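Local coordinates for protein gene activator AphA (Vibrio cholerae, PDB 1YG2) that activates virulence gene expression, probably by binding DNA through a winged-helix domain as a dimer, at residues Leu100-Cys103 with Ser104-Ala108. Numbering follows the deposited sequence.
Sequences LMAC and SVQSA
A102 O takes the amide N of V105 at 3.0 Å, a case of main-chain carbonyls being taken up by the amides that follow. The donor lies 59° out of the carbonyl plane. A weak bond also reaches A102 O from Q106 N, strongly bent at 121°. Two amides, the second weakly, share A102 O. One residue earlier, S104 N makes a long, weak but nearly straight bond to M101 O. With C103 N bonded to L100 O, these three-residue steps form consecutive type I, 3-10-like turns, through which the chain leaves helix 95-101 for the short connection to helix 108-136, within the C-terminal family region of this PadR-like regulator. Carbon atoms crowd the same A102 oxygen: V105 CG2, set between its own backbone N and carbonyl carbon, comes to 3.3 Å from A102 O, and Q106 CG lies 3.2 Å from A102 O. The same Q106 CG also lies beside the methyl of A102, CG to CB 4.1 Å. Apolar packing spans the turn, where C103 SG abuts A108 CB at 4.1 Å and C103 also touches Y111. M101 and S104 also pack on Q146 of the second subunit, and V105 on its T13.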
loop_
_atom_site.group_PDB
_atom_site.type_symbol
_atom_site.label_atom_id
_atom_site.label_comp_id
_atom_site.label_asym_id
_atom_site.label_seq_id
_atom_site.Cartn_x
_atom_site.Cartn_y
_atom_site.Cartn_z
ATOM N N LEU A 100 -6.478 -4.237 14.270
ATOM C CA LEU A 100 -7.164 -5.508 14.474
ATOM C C LEU A 100 -6.557 -6.240 15.664
ATOM O O LEU A 100 -7.269 -6.707 16.545
ATOM C CB LEU A 100 -7.037 -6.388 13.230
ATOM C CG LEU A 100 -8.197 -7.276 12.765
ATOM C CD1 LEU A 100 -7.595 -8.564 12.254
ATOM C CD2 LEU A 100 -9.207 -7.564 13.874
ATOM N N MET A 101 -5.235 -6.337 15.700
ATOM C CA MET A 101 -4.595 -7.035 16.803
ATOM C C MET A 101 -4.903 -6.415 18.157
ATOM O O MET A 101 -4.935 -7.107 19.166
ATOM C CB MET A 101 -3.080 -7.095 16.599
ATOM C CG MET A 101 -2.643 -7.981 15.435
ATOM S SD MET A 101 -3.422 -9.631 15.426
ATOM C CE MET A 101 -3.087 -10.195 17.072
ATOM N N ALA A 102 -5.125 -5.109 18.187
ATOM C CA ALA A 102 -5.419 -4.445 19.447
ATOM C C ALA A 102 -6.847 -4.735 19.872
ATOM O O ALA A 102 -7.257 -4.362 20.969
ATOM C CB ALA A 102 -5.204 -2.933 19.312
ATOM N N CYS A 103 -7.614 -5.398 19.014
ATOM C CA CYS A 103 -8.987 -5.710 19.384
ATOM C C CYS A 103 -9.048 -6.749 20.493
ATOM O O CYS A 103 -10.096 -6.949 21.102
ATOM C CB CYS A 103 -9.782 -6.184 18.175
ATOM S SG CYS A 103 -10.259 -4.814 17.118
ATOM N N SER A 104 -7.927 -7.412 20.757
ATOM C CA SER A 104 -7.900 -8.404 21.823
ATOM C C SER A 104 -7.893 -7.697 23.180
ATOM O O SER A 104 -8.255 -8.287 24.195
ATOM C CB SER A 104 -6.655 -9.284 21.713
ATOM O OG SER A 104 -5.523 -8.632 22.267
ATOM N N VAL A 105 -7.483 -6.432 23.192
ATOM C CA VAL A 105 -7.423 -5.669 24.435
ATOM C C VAL A 105 -8.245 -4.384 24.406
ATOM O O VAL A 105 -8.324 -3.677 25.406
ATOM C CB VAL A 105 -5.964 -5.300 24.789
ATOM C CG1 VAL A 105 -5.146 -6.561 24.998
ATOM C CG2 VAL A 105 -5.350 -4.454 23.677
ATOM N N GLN A 106 -8.850 -4.080 23.265
ATOM C CA GLN A 106 -9.656 -2.869 23.128
ATOM C C GLN A 106 -11.085 -3.205 22.728
ATOM O O GLN A 106 -11.357 -4.293 22.218
ATOM C CB GLN A 106 -9.058 -1.950 22.057
ATOM C CG GLN A 106 -7.623 -1.508 22.300
ATOM C CD GLN A 106 -7.510 -0.393 23.320
ATOM O OE1 GLN A 106 -7.821 -0.571 24.495
ATOM N NE2 GLN A 106 -7.063 0.769 22.871
ATOM N N SER A 107 -11.999 -2.270 22.963
ATOM C CA SER A 107 -13.392 -2.470 22.589
ATOM C C SER A 107 -13.395 -2.493 21.071
ATOM O O SER A 107 -13.051 -1.501 20.436
ATOM C CB SER A 107 -14.253 -1.310 23.098
ATOM O OG SER A 107 -13.790 -0.068 22.591
ATOM N N ALA A 108 -13.772 -3.629 20.492
ATOM C CA ALA A 108 -13.785 -3.781 19.042
ATOM C C ALA A 108 -14.834 -2.927 18.338
ATOM O O ALA A 108 -14.876 -2.873 17.108
ATOM C CB ALA A 108 -13.984 -5.252 18.685
#